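Local coordinates for UDP-N-acetylglucosamine 2-epimerase (Methanocaldococcus jannaschii, PDB 4NES), which probably catalyses the reversible epimerisation at C-2 that interconverts UDP-N-acetylglucosamine and UDP-N-acetylmannosamine, at residues T205-E210 / S239-T244; D213-L218 / K249-F254; E41-I46 / I266-Y271. All blocks are in the same frame, centred on the assembly; numbering follows the deposited sequence.

Contact 1. Residues T205-E210 / S239-T244; sequences TLHRAE and SIHPRT. With UD1 (uridine-diphosphate-N-acetylglucosamine), chain B; UDP (uridine-5'-diphosphate), chain C.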
loop_
_atom_site.group_PDB
_atom_site.type_symbol
_atom_site.label_atom_id
_atom_site.label_comp_id
_atom_site.label_asym_id
_atom_site.label_seq_id
_atom_site.Cartn_x
_atom_site.Cartn_y
_atom_site.Cartn_z
ATOM N N THR A 205 -16.437 -14.479 -20.885
ATOM C CA THR A 205 -15.026 -14.226 -20.581
ATOM C C THR A 205 -14.758 -14.658 -19.149
ATOM O O THR A 205 -15.635 -14.557 -18.305
ATOM C CB THR A 205 -14.574 -12.745 -20.777
ATOM O OG1 THR A 205 -15.051 -11.928 -19.695
ATOM C CG2 THR A 205 -15.012 -12.181 -22.134
ATOM N N LEU A 206 -13.551 -15.143 -18.879
ATOM C CA LEU A 206 -13.210 -15.635 -17.554
ATOM C C LEU A 206 -11.716 -15.499 -17.353
ATOM O O LEU A 206 -10.947 -16.105 -18.103
ATOM C CB LEU A 206 -13.596 -17.118 -17.425
ATOM C CG LEU A 206 -13.540 -17.695 -16.007
ATOM C CD1 LEU A 206 -14.786 -17.283 -15.240
ATOM C CD2 LEU A 206 -13.402 -19.211 -16.031
ATOM N N HIS A 207 -11.294 -14.746 -16.339
ATOM C CA HIS A 207 -9.857 -14.605 -16.073
ATOM C C HIS A 207 -9.443 -14.236 -14.645
ATOM O O HIS A 207 -8.253 -14.049 -14.398
ATOM C CB HIS A 207 -9.202 -13.618 -17.059
ATOM C CG HIS A 207 -9.454 -12.172 -16.748
ATOM N ND1 HIS A 207 -10.568 -11.493 -17.183
ATOM C CD2 HIS A 207 -8.713 -11.271 -16.047
ATOM C CE1 HIS A 207 -10.511 -10.241 -16.766
ATOM N NE2 HIS A 207 -9.398 -10.081 -16.072
ATOM N N ARG A 208 -10.384 -14.100 -13.715
ATOM C CA ARG A 208 -10.002 -13.760 -12.333
ATOM C C ARG A 208 -9.040 -14.812 -11.813
ATOM O O ARG A 208 -9.260 -16.009 -12.016
ATOM C CB ARG A 208 -11.216 -13.715 -11.402
ATOM C CG ARG A 208 -12.212 -12.586 -11.663
ATOM C CD ARG A 208 -11.912 -11.310 -10.882
ATOM N NE ARG A 208 -10.677 -10.642 -11.283
ATOM C CZ ARG A 208 -10.549 -9.865 -12.350
ATOM N NH1 ARG A 208 -11.573 -9.674 -13.179
ATOM N NH2 ARG A 208 -9.376 -9.293 -12.600
ATOM N N ALA A 209 -7.990 -14.376 -11.126
ATOM C CA ALA A 209 -7.005 -15.303 -10.578
ATOM C C ALA A 209 -7.674 -16.370 -9.713
ATOM O O ALA A 209 -7.341 -17.561 -9.800
ATOM C CB ALA A 209 -5.953 -14.551 -9.774
ATOM N N GLU A 210 -8.633 -15.950 -8.894
ATOM C CA GLU A 210 -9.270 -16.868 -7.946
ATOM C C GLU A 210 -10.146 -17.916 -8.640
ATOM O O GLU A 210 -10.503 -18.929 -8.037
ATOM C CB GLU A 210 -10.076 -16.087 -6.905
ATOM C CG GLU A 210 -11.110 -15.128 -7.492
ATOM C CD GLU A 210 -10.584 -13.712 -7.746
ATOM O OE1 GLU A 210 -9.362 -13.506 -7.897
ATOM O OE2 GLU A 210 -11.421 -12.791 -7.797
ATOM N N SER A 239 -14.238 -15.584 -25.516
ATOM C CA SER A 239 -12.984 -14.862 -25.742
ATOM C C SER A 239 -12.052 -15.212 -24.594
ATOM O O SER A 239 -12.339 -14.873 -23.443
ATOM C CB SER A 239 -13.213 -13.352 -25.780
ATOM O OG SER A 239 -11.972 -12.665 -25.787
ATOM N N ILE A 240 -10.943 -15.887 -24.899
ATOM C CA ILE A 240 -10.118 -16.502 -23.859
ATOM C C ILE A 240 -8.838 -15.711 -23.541
ATOM O O ILE A 240 -7.934 -15.584 -24.369
ATOM C CB ILE A 240 -9.805 -17.980 -24.205
ATOM C CG1 ILE A 240 -8.996 -18.647 -23.092
ATOM C CG2 ILE A 240 -9.110 -18.089 -25.553
ATOM C CD1 ILE A 240 -8.819 -20.131 -23.339
ATOM N N HIS A 241 -8.783 -15.189 -22.321
ATOM C CA HIS A 241 -7.643 -14.424 -21.821
ATOM C C HIS A 241 -6.418 -15.332 -21.803
ATOM O O HIS A 241 -6.549 -16.523 -21.541
ATOM C CB HIS A 241 -7.985 -13.981 -20.399
ATOM C CG HIS A 241 -7.028 -12.995 -19.799
ATOM N ND1 HIS A 241 -5.748 -13.328 -19.411
ATOM C CD2 HIS A 241 -7.202 -11.696 -19.439
ATOM C CE1 HIS A 241 -5.160 -12.272 -18.883
ATOM N NE2 HIS A 241 -6.022 -11.272 -18.874
ATOM N N PRO A 242 -5.230 -14.785 -22.093
ATOM C CA PRO A 242 -4.050 -15.662 -22.133
ATOM C C PRO A 242 -3.721 -16.348 -20.799
ATOM O O PRO A 242 -3.199 -17.462 -20.824
ATOM C CB PRO A 242 -2.922 -14.725 -22.568
ATOM C CG PRO A 242 -3.426 -13.332 -22.261
ATOM C CD PRO A 242 -4.915 -13.411 -22.519
ATOM N N ARG A 243 -4.011 -15.715 -19.667
ATOM C CA ARG A 243 -3.845 -16.397 -18.383
ATOM C C ARG A 243 -4.708 -17.651 -18.354
ATOM O O ARG A 243 -4.266 -18.736 -17.961
ATOM C CB ARG A 243 -4.271 -15.477 -17.242
ATOM C CG ARG A 243 -3.939 -16.011 -15.862
ATOM C CD ARG A 243 -4.745 -15.303 -14.782
ATOM N NE ARG A 243 -4.204 -15.597 -13.457
ATOM C CZ ARG A 243 -3.388 -14.793 -12.788
ATOM N NH1 ARG A 243 -3.022 -13.617 -13.293
ATOM N NH2 ARG A 243 -2.940 -15.164 -11.596
ATOM N N THR A 244 -5.954 -17.499 -18.775
ATOM C CA THR A 244 -6.924 -18.576 -18.723
ATOM C C THR A 244 -6.584 -19.709 -19.682
ATOM O O THR A 244 -6.754 -20.881 -19.338
ATOM C CB THR A 244 -8.312 -18.016 -19.001
ATOM O OG1 THR A 244 -8.530 -16.915 -18.110
ATOM C CG2 THR A 244 -9.390 -19.076 -18.802
HETATM C "C1'" UD1 B . -4.201 -8.416 -14.925
HETATM C "C2'" UD1 B . -4.728 -7.744 -13.694
HETATM C "C3'" UD1 B . -6.171 -7.867 -13.597
HETATM C "C4'" UD1 B . -6.877 -7.416 -14.802
HETATM C "C5'" UD1 B . -6.281 -8.050 -16.034
HETATM C "C6'" UD1 B . -6.824 -7.478 -17.288
HETATM C "C7'" UD1 B . -3.070 -7.758 -11.736
HETATM C "C8'" UD1 B . -2.566 -8.498 -10.533
HETATM N "N2'" UD1 B . -4.137 -8.378 -12.488
HETATM O "O1'" UD1 B . -4.470 -9.770 -14.848
HETATM O "O3'" UD1 B . -6.637 -7.122 -12.457
HETATM O "O4'" UD1 B . -8.258 -7.734 -14.730
HETATM O "O5'" UD1 B . -4.873 -7.841 -16.081
HETATM O "O6'" UD1 B . -6.895 -8.363 -18.343
HETATM O "O7'" UD1 B . -2.584 -6.672 -12.062
HETATM N N1 UD1 B . -0.251 -12.883 -20.464
HETATM C C2 UD1 B . 0.082 -12.950 -21.754
HETATM N N3 UD1 B . 0.182 -11.842 -22.486
HETATM C C4 UD1 B . -0.033 -10.635 -21.947
HETATM C C5 UD1 B . -0.384 -10.527 -20.609
HETATM C C6 UD1 B . -0.495 -11.692 -19.866
HETATM O O2 UD1 B . 0.288 -14.026 -22.283
HETATM O O4 UD1 B . 0.077 -9.511 -22.714
HETATM C C1B UD1 B . -0.385 -14.106 -19.639
HETATM C C2B UD1 B . 0.878 -14.594 -19.052
HETATM O "O2'" UD1 B . 0.867 -15.999 -19.013
HETATM C C3B UD1 B . 0.847 -14.062 -17.710
HETATM C C4B UD1 B . -0.593 -14.169 -17.367
HETATM O O4B UD1 B . -1.300 -13.896 -18.562
HETATM O O3B UD1 B . 1.675 -14.733 -16.792
HETATM C C5B UD1 B . -1.012 -13.204 -16.317
HETATM O O5B UD1 B . -0.668 -11.864 -16.565
HETATM P PA UD1 B . -0.813 -10.798 -15.446
HETATM O O1A UD1 B . 0.059 -11.189 -14.293
HETATM O O2A UD1 B . -0.450 -9.463 -16.010
HETATM O O3A UD1 B . -2.281 -10.834 -14.907
HETATM P PB UD1 B . -3.666 -10.828 -15.697
HETATM O O1B UD1 B . -4.316 -12.155 -15.479
HETATM O O2B UD1 B . -3.478 -10.390 -17.124
HETATM N N1 UDP C . -12.387 -6.576 -23.964
HETATM C C2 UDP C . -11.973 -6.476 -25.249
HETATM N N3 UDP C . -11.767 -7.595 -25.977
HETATM C C4 UDP C . -11.956 -8.833 -25.469
HETATM C C5 UDP C . -12.382 -8.976 -24.141
HETATM C C6 UDP C . -12.582 -7.804 -23.403
HETATM O O2 UDP C . -11.784 -5.369 -25.761
HETATM O O4 UDP C . -11.722 -9.954 -26.260
HETATM C "C1'" UDP C . -12.583 -5.394 -23.106
HETATM C "C2'" UDP C . -13.885 -5.170 -22.540
HETATM O "O2'" UDP C . -14.746 -4.588 -23.492
HETATM C "C3'" UDP C . -13.602 -4.329 -21.369
HETATM C "C4'" UDP C . -12.256 -4.716 -20.974
HETATM O "O4'" UDP C . -11.766 -5.595 -21.955
HETATM O "O3'" UDP C . -13.631 -2.954 -21.634
HETATM C "C5'" UDP C . -12.197 -5.444 -19.674
HETATM O "O5'" UDP C . -10.901 -5.911 -19.390
HETATM P PA UDP C . -10.632 -7.245 -18.577
HETATM O O1A UDP C . -9.411 -7.912 -19.171
HETATM O O2A UDP C . -11.863 -8.123 -18.640
HETATM O O3A UDP C . -10.257 -6.852 -17.096
HETATM P PB UDP C . -11.067 -6.339 -15.855
HETATM O O1B UDP C . -12.119 -5.334 -16.298
HETATM O O2B UDP C . -11.671 -7.524 -15.147
HETATM O O3B UDP C . -9.991 -5.706 -15.016
HETATM O O HOH W 1 -11.486 -14.809 -20.918
#
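Thr244 bonds to, and His241 packs on, the loop at Leu206 and His207, where two parallel strands give way to helices. At the tight core Thr244 OG1 donates a short hydrogen bond of 2.5 Å to Leu206 O, in the carbonyl plane and on a lone pair, and His207 CB rests against the same OG1. Chi1 of His207 (77°) puts its CG 3.5 Å from His241 CD2, which lies over one face of the His207 ring, toward its rim. The two rings are nearly parallel but slid apart. His207, the probable catalytic residue, sends NE2 almost straight to UD1 O4' (2.9 Å, 171°), which Arg208 NH2 also grips. As N-cap, His241 accepts a bond from Arg243 N at ND1, while its NE2 donates to UD1 O6'. The looser flank is partly exposed: Ala209 CB covers one face of the Arg243 guanidinium, 3.6 Å from NH2, while NH1 holds UD1 O1B and NH2 pairs with Asp213. Toward the strands, a water joins Leu206 N to Ser239 O and His241 N. Thr205 and Ser239 lie on neighbouring parallel strands 201-205 and 235-239, both touching Phe274 of helix 271-280, and the chain continues into helices 209-212 and 242-250.

Contact 2. Residues D213-L218 / K249-F254; sequences DNKERL and KEFNLF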
loop_
_atom_site.group_PDB
_atom_site.type_symbol
_atom_site.label_atom_id
_atom_site.label_comp_id
_atom_site.label_asym_id
_atom_site.label_seq_id
_atom_site.Cartn_x
_atom_site.Cartn_y
_atom_site.Cartn_z
ATOM N N ASP A 213 -6.878 -19.918 -11.557
ATOM C CA ASP A 213 -5.655 -20.482 -10.972
ATOM C C ASP A 213 -5.968 -21.676 -10.071
ATOM O O ASP A 213 -5.061 -22.400 -9.665
ATOM C CB ASP A 213 -4.896 -19.454 -10.129
ATOM C CG ASP A 213 -4.318 -18.313 -10.940
ATOM O OD1 ASP A 213 -4.418 -18.300 -12.191
ATOM O OD2 ASP A 213 -3.745 -17.405 -10.303
ATOM N N ASN A 214 -7.248 -21.846 -9.751
ATOM C CA ASN A 214 -7.749 -22.869 -8.828
ATOM C C ASN A 214 -8.446 -23.928 -9.673
ATOM O O ASN A 214 -9.535 -23.685 -10.194
ATOM C CB ASN A 214 -8.745 -22.192 -7.867
ATOM C CG ASN A 214 -9.364 -23.139 -6.844
ATOM O OD1 ASN A 214 -9.522 -24.333 -7.074
ATOM N ND2 ASN A 214 -9.758 -22.576 -5.707
ATOM N N LYS A 215 -7.830 -25.104 -9.806
ATOM C CA LYS A 215 -8.327 -26.113 -10.745
ATOM C C LYS A 215 -9.762 -26.579 -10.497
ATOM O O LYS A 215 -10.537 -26.740 -11.439
ATOM C CB LYS A 215 -7.391 -27.323 -10.830
ATOM C CG LYS A 215 -7.917 -28.413 -11.769
ATOM C CD LYS A 215 -6.995 -29.612 -11.836
ATOM C CE LYS A 215 -7.525 -30.649 -12.816
ATOM N NZ LYS A 215 -6.549 -31.756 -13.027
ATOM N N GLU A 216 -10.136 -26.803 -9.244
ATOM C CA GLU A 216 -11.485 -27.310 -9.018
ATOM C C GLU A 216 -12.559 -26.213 -9.188
ATOM O O GLU A 216 -13.694 -26.509 -9.569
ATOM C CB GLU A 216 -11.577 -28.092 -7.701
ATOM C CG GLU A 216 -10.616 -29.306 -7.644
ATOM C CD GLU A 216 -10.951 -30.408 -8.654
ATOM O OE1 GLU A 216 -12.122 -30.828 -8.713
ATOM O OE2 GLU A 216 -10.050 -30.870 -9.386
ATOM N N ARG A 217 -12.195 -24.950 -8.960
ATOM C CA ARG A 217 -13.106 -23.857 -9.298
ATOM C C ARG A 217 -13.262 -23.745 -10.811
ATOM O O ARG A 217 -14.373 -23.599 -11.321
ATOM C CB ARG A 217 -12.635 -22.514 -8.730
ATOM C CG ARG A 217 -13.211 -22.165 -7.366
ATOM C CD ARG A 217 -13.008 -20.689 -7.029
ATOM N NE ARG A 217 -13.955 -19.803 -7.705
ATOM C CZ ARG A 217 -15.116 -19.409 -7.187
ATOM N NH1 ARG A 217 -15.485 -19.829 -5.984
ATOM N NH2 ARG A 217 -15.913 -18.596 -7.872
ATOM N N LEU A 218 -12.143 -23.825 -11.524
ATOM C CA LEU A 218 -12.167 -23.759 -12.982
ATOM C C LEU A 218 -12.948 -24.931 -13.570
ATOM O O LEU A 218 -13.743 -24.752 -14.492
ATOM C CB LEU A 218 -10.745 -23.726 -13.543
ATOM C CG LEU A 218 -10.592 -23.490 -15.048
ATOM C CD1 LEU A 218 -11.350 -22.242 -15.479
ATOM C CD2 LEU A 218 -9.123 -23.363 -15.390
ATOM N N LYS A 249 -4.880 -25.291 -20.095
ATOM C CA LYS A 249 -3.961 -26.309 -20.598
ATOM C C LYS A 249 -3.228 -26.988 -19.446
ATOM O O LYS A 249 -3.008 -28.198 -19.470
ATOM C CB LYS A 249 -2.967 -25.693 -21.583
ATOM C CG LYS A 249 -3.602 -25.241 -22.890
ATOM C CD LYS A 249 -2.643 -24.385 -23.702
ATOM C CE LYS A 249 -3.202 -24.079 -25.078
ATOM N NZ LYS A 249 -3.249 -25.292 -25.932
ATOM N N GLU A 250 -2.857 -26.208 -18.435
ATOM C CA GLU A 250 -2.166 -26.753 -17.267
ATOM C C GLU A 250 -3.019 -27.794 -16.541
ATOM O O GLU A 250 -2.506 -28.815 -16.065
ATOM C CB GLU A 250 -1.781 -25.632 -16.300
ATOM C CG GLU A 250 -1.230 -26.148 -14.976
ATOM C CD GLU A 250 -0.860 -25.038 -14.017
ATOM O OE1 GLU A 250 -1.175 -23.867 -14.310
ATOM O OE2 GLU A 250 -0.250 -25.345 -12.969
ATOM N N PHE A 251 -4.322 -27.540 -16.477
ATOM C CA PHE A 251 -5.242 -28.407 -15.751
ATOM C C PHE A 251 -5.936 -29.422 -16.656
ATOM O O PHE A 251 -6.877 -30.092 -16.229
ATOM C CB PHE A 251 -6.285 -27.561 -15.011
ATOM C CG PHE A 251 -5.696 -26.637 -13.985
ATOM C CD1 PHE A 251 -4.579 -27.014 -13.252
ATOM C CD2 PHE A 251 -6.244 -25.382 -13.764
ATOM C CE1 PHE A 251 -4.028 -26.162 -12.305
ATOM C CE2 PHE A 251 -5.694 -24.524 -12.825
ATOM C CZ PHE A 251 -4.589 -24.912 -12.094
ATOM N N ASN A 252 -5.468 -29.525 -17.898
ATOM C CA ASN A 252 -6.051 -30.433 -18.890
ATOM C C ASN A 252 -7.554 -30.252 -19.101
ATOM O O ASN A 252 -8.307 -31.222 -19.125
ATOM C CB ASN A 252 -5.731 -31.897 -18.560
ATOM C CG ASN A 252 -4.680 -32.482 -19.480
ATOM O OD1 ASN A 252 -3.489 -32.466 -19.171
ATOM N ND2 ASN A 252 -5.116 -33.003 -20.623
ATOM N N LEU A 253 -7.979 -29.002 -19.256
ATOM C CA LEU A 253 -9.379 -28.700 -19.531
ATOM C C LEU A 253 -9.554 -28.069 -20.905
ATOM O O LEU A 253 -10.666 -28.020 -21.432
ATOM C CB LEU A 253 -9.946 -27.756 -18.470
ATOM C CG LEU A 253 -10.155 -28.305 -17.062
ATOM C CD1 LEU A 253 -10.590 -27.179 -16.123
ATOM C CD2 LEU A 253 -11.191 -29.416 -17.083
ATOM N N PHE A 254 -8.459 -27.580 -21.482
ATOM C CA PHE A 254 -8.538 -26.872 -22.753
ATOM C C PHE A 254 -9.098 -27.743 -23.866
ATOM O O PHE A 254 -10.028 -27.337 -24.560
ATOM C CB PHE A 254 -7.182 -26.300 -23.172
ATOM C CG PHE A 254 -7.273 -25.352 -24.334
ATOM C CD1 PHE A 254 -7.792 -24.076 -24.160
ATOM C CD2 PHE A 254 -6.868 -25.739 -25.603
ATOM C CE1 PHE A 254 -7.892 -23.202 -25.221
ATOM C CE2 PHE A 254 -6.966 -24.865 -26.672
ATOM C CZ PHE A 254 -7.479 -23.595 -26.480
#
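With CG anti to the backbone N (chi1 178°) and its chain extended beyond, Lys215 runs across one face of Phe251, whose CG stands anti to the carbonyl carbon (chi1 -61°). Phe251 stands at the Schellman motif that ends helix 242-250: it is the first residue to leave the helix, Asn252 with its positive phi is the C-prime residue, Asn252 N bonds to Lys249 O and Leu253 N to Leu248 O. Facing it is the first turn of helix 215-232, N-capped by Asn214, whose OD1 takes weak bonds from the backbone N of Glu216 and Arg217. Lys215 CB makes a CH-pi contact over the middle of the Phe251 ring, 3.5 Å from the centroid and 6° off the normal. At the ring edge, near its plane, Asp213 O lies 3.5 Å from Phe251 CZ and Leu218 CD2 lies 3.9 Å from Phe251 CD2. An alanine in place of Phe251 would probably leave Lys215 CB and Leu218 CD2 without their aromatic partner and open a gap between the helix start and the helix end. Asp213 OD1 also forms a salt bridge with Arg247 NE on helix 242-250. Deeper in, Leu218 and Leu253 pass in opposite directions, with Leu218 CG 3.8 Å from Leu253 CD1. Outermost, the Lys215 chain carries on past the ring until CE lies 3.5 Å from Phe251 O.

Contact 3. Residues E41-I46 / I266-Y271; sequences ENMDKI and IEPVGY. With UDP (uridine-5'-diphosphate), chain C.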
loop_
_atom_site.group_PDB
_atom_site.type_symbol
_atom_site.label_atom_id
_atom_site.label_comp_id
_atom_site.label_asym_id
_atom_site.label_seq_id
_atom_site.Cartn_x
_atom_site.Cartn_y
_atom_site.Cartn_z
ATOM N N GLU A 41 -0.011 -8.479 -28.592
ATOM C CA GLU A 41 -0.625 -7.468 -29.452
ATOM C C GLU A 41 -2.134 -7.337 -29.262
ATOM O O GLU A 41 -2.664 -6.225 -29.227
ATOM C CB GLU A 41 -0.263 -7.710 -30.921
ATOM C CG GLU A 41 1.195 -7.370 -31.209
ATOM C CD GLU A 41 1.567 -7.497 -32.671
ATOM O OE1 GLU A 41 0.690 -7.846 -33.488
ATOM O OE2 GLU A 41 2.744 -7.245 -32.999
ATOM N N ASN A 42 -2.816 -8.466 -29.113
ATOM C CA ASN A 42 -4.262 -8.437 -28.875
ATOM C C ASN A 42 -4.693 -8.037 -27.458
ATOM O O ASN A 42 -5.891 -8.008 -27.169
ATOM C CB ASN A 42 -4.927 -9.760 -29.291
ATOM C CG ASN A 42 -4.350 -10.969 -28.573
ATOM O OD1 ASN A 42 -3.704 -10.845 -27.532
ATOM N ND2 ASN A 42 -4.594 -12.152 -29.127
HETATM N N MSE A 43 -3.722 -7.754 -26.581
HETATM C CA MSE A 43 -3.999 -7.254 -25.234
HETATM C C MSE A 43 -3.588 -5.800 -25.061
HETATM O O MSE A 43 -3.818 -5.201 -24.010
HETATM C CB MSE A 43 -3.271 -8.109 -24.189
HETATM C CG MSE A 43 -3.740 -9.557 -24.149
HETATM SE SE MSE A 43 -5.623 -9.776 -23.706
HETATM C CE MSE A 43 -5.558 -9.329 -21.825
ATOM N N ASP A 44 -2.977 -5.223 -26.089
ATOM C CA ASP A 44 -2.275 -3.960 -25.908
ATOM C C ASP A 44 -2.250 -3.096 -27.169
ATOM O O ASP A 44 -2.999 -2.120 -27.266
ATOM C CB ASP A 44 -0.857 -4.240 -25.401
ATOM C CG ASP A 44 -0.004 -3.004 -25.355
ATOM O OD1 ASP A 44 -0.471 -1.977 -24.822
ATOM O OD2 ASP A 44 1.133 -3.055 -25.863
ATOM N N LYS A 45 -1.405 -3.470 -28.128
ATOM C CA LYS A 45 -1.254 -2.742 -29.393
ATOM C C LYS A 45 -2.592 -2.469 -30.075
ATOM O O LYS A 45 -2.833 -1.355 -30.541
ATOM C CB LYS A 45 -0.333 -3.519 -30.334
ATOM C CG LYS A 45 -0.092 -2.859 -31.677
ATOM C CD LYS A 45 0.876 -3.691 -32.509
ATOM C CE LYS A 45 0.853 -3.274 -33.969
ATOM N NZ LYS A 45 1.976 -3.876 -34.739
ATOM N N ILE A 46 -3.478 -3.464 -30.091
ATOM C CA ILE A 46 -4.746 -3.304 -30.791
ATOM C C ILE A 46 -5.588 -2.172 -30.201
ATOM O O ILE A 46 -6.342 -1.516 -30.919
ATOM C CB ILE A 46 -5.535 -4.642 -30.863
ATOM C CG1 ILE A 46 -6.719 -4.535 -31.831
ATOM C CG2 ILE A 46 -6.000 -5.097 -29.481
ATOM C CD1 ILE A 46 -7.269 -5.893 -32.283
ATOM N N ILE A 266 -12.405 -17.986 -29.183
ATOM C CA ILE A 266 -11.698 -16.983 -29.972
ATOM C C ILE A 266 -10.594 -16.352 -29.136
ATOM O O ILE A 266 -10.720 -16.227 -27.911
ATOM C CB ILE A 266 -12.659 -15.908 -30.566
ATOM C CG1 ILE A 266 -13.284 -15.046 -29.467
ATOM C CG2 ILE A 266 -13.743 -16.570 -31.413
ATOM C CD1 ILE A 266 -14.147 -13.912 -30.010
ATOM N N GLU A 267 -9.497 -16.002 -29.793
ATOM C CA GLU A 267 -8.439 -15.231 -29.163
ATOM C C GLU A 267 -9.009 -13.863 -28.812
ATOM O O GLU A 267 -9.986 -13.415 -29.435
ATOM C CB GLU A 267 -7.269 -15.048 -30.128
ATOM C CG GLU A 267 -6.677 -16.326 -30.681
ATOM C CD GLU A 267 -5.589 -16.044 -31.706
ATOM O OE1 GLU A 267 -4.564 -15.431 -31.334
ATOM O OE2 GLU A 267 -5.767 -16.425 -32.883
ATOM N N PRO A 268 -8.406 -13.185 -27.823
ATOM C CA PRO A 268 -8.836 -11.836 -27.451
ATOM C C PRO A 268 -8.941 -10.929 -28.678
ATOM O O PRO A 268 -8.065 -10.956 -29.552
ATOM C CB PRO A 268 -7.718 -11.368 -26.518
ATOM C CG PRO A 268 -7.259 -12.627 -25.856
ATOM C CD PRO A 268 -7.326 -13.678 -26.943
ATOM N N VAL A 269 -10.012 -10.141 -28.739
ATOM C CA VAL A 269 -10.247 -9.241 -29.873
ATOM C C VAL A 269 -10.186 -7.778 -29.458
ATOM O O VAL A 269 -10.154 -7.449 -28.271
ATOM C CB VAL A 269 -11.606 -9.526 -30.552
ATOM C CG1 VAL A 269 -11.652 -10.958 -31.070
ATOM C CG2 VAL A 269 -12.754 -9.252 -29.581
ATOM N N GLY A 270 -10.171 -6.887 -30.447
ATOM C CA GLY A 270 -10.140 -5.453 -30.201
ATOM C C GLY A 270 -11.431 -4.960 -29.571
ATOM O O GLY A 270 -12.434 -5.682 -29.528
ATOM N N TYR A 271 -11.398 -3.732 -29.064
ATOM C CA TYR A 271 -12.548 -3.160 -28.370
ATOM C C TYR A 271 -13.781 -3.021 -29.264
ATOM O O TYR A 271 -14.899 -3.310 -28.845
ATOM C CB TYR A 271 -12.171 -1.807 -27.779
ATOM C CG TYR A 271 -13.163 -1.272 -26.779
ATOM C CD1 TYR A 271 -13.633 -2.066 -25.751
ATOM C CD2 TYR A 271 -13.613 0.047 -26.859
ATOM C CE1 TYR A 271 -14.531 -1.575 -24.823
ATOM C CE2 TYR A 271 -14.513 0.547 -25.930
ATOM C CZ TYR A 271 -14.967 -0.279 -24.916
ATOM O OH TYR A 271 -15.860 0.205 -23.984
HETATM N N1 UDP C . -12.387 -6.576 -23.964
HETATM C C2 UDP C . -11.973 -6.476 -25.249
HETATM N N3 UDP C . -11.767 -7.595 -25.977
HETATM C C4 UDP C . -11.956 -8.833 -25.469
HETATM C C5 UDP C . -12.382 -8.976 -24.141
HETATM C C6 UDP C . -12.582 -7.804 -23.403
HETATM O O2 UDP C . -11.784 -5.369 -25.761
HETATM O O4 UDP C . -11.722 -9.954 -26.260
HETATM C "C1'" UDP C . -12.583 -5.394 -23.106
HETATM C "C2'" UDP C . -13.885 -5.170 -22.540
HETATM O "O2'" UDP C . -14.746 -4.588 -23.492
HETATM C "C3'" UDP C . -13.602 -4.329 -21.369
HETATM C "C4'" UDP C . -12.256 -4.716 -20.974
HETATM O "O4'" UDP C . -11.766 -5.595 -21.955
HETATM O "O3'" UDP C . -13.631 -2.954 -21.634
HETATM C "C5'" UDP C . -12.197 -5.444 -19.674
HETATM O "O5'" UDP C . -10.901 -5.911 -19.390
HETATM P PA UDP C . -10.632 -7.245 -18.577
HETATM O O1A UDP C . -9.411 -7.912 -19.171
HETATM O O2A UDP C . -11.863 -8.123 -18.640
HETATM O O3A UDP C . -10.257 -6.852 -17.096
HETATM P PB UDP C . -11.067 -6.339 -15.855
HETATM O O1B UDP C . -12.119 -5.334 -16.298
HETATM O O2B UDP C . -11.671 -7.524 -15.147
HETATM O O3B UDP C . -9.991 -5.706 -15.016
HETATM O O HOH W 2 -8.400 -8.141 -26.137
HETATM O O HOH W 3 -5.102 -13.025 -32.338
HETATM O O HOH W 4 -3.713 -15.111 -28.887
#
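The uridine pocket of UDP is walled by the loop between strand 263-266 and helix 271-280, and Asn42, Met43 and Ile46 close on this loop from across the cleft between the two domains. Chi1 of Asn42 (58°) turns its CG toward Pro268, near that residue's O and CB; Asn42 CB meets Pro268 O at 3.4 Å and ND2 approaches Pro268 CD. The selenium of Met43, a selenomethionine here, touches the proline ring at CB, 3.9 Å away. Further along, Ile46 CD1 settles on Gly270 CA at 3.6 Å. No direct hydrogen bond spans the two segments; water does that work. One water donates both to Asn42 O and to Val269 O, and at the outer rim another accepts from Asn42 ND2 (3.1 Å) and donates to Glu267 OE1. The backbone of Val269 reads the edge of the uracil: its N donates to UDP O4 (3.0 Å, 167°), and its O, already held by the first water, receives UDP N3 (2.8 Å). Tyr271 CE1 lies beside UDP O2', while its hydroxyl is bonded to Glu294 and Thr175. This placing of the base is consistent with the GT-B fold, in which the nucleotide sits in the cleft between two Rossmann-like domains.

In the fold
From the N terminus, residues 41-46 come first, after strand 30-34 of the seven-stranded parallel sheet and running into the first turn of helix 45-50. They meet residues 266-271, more than two hundred positions on, so contact 3 closes the longest loop and bridges the two GT-B domains. Contacts 1 and 2 both nest inside it, within the domain of the six-stranded sheet. Their segments alternate along the chain, 205-210, 213-218, 239-244, 249-254, so their loops cross. Both lean on helix 242-250, contact 1 at its start and contact 2 at its end, and Arg243 with Asp213 links them. Contacts 1 and 3 meet at the ligands, where His241 touches Met43; contacts 2 and 3 do not touch.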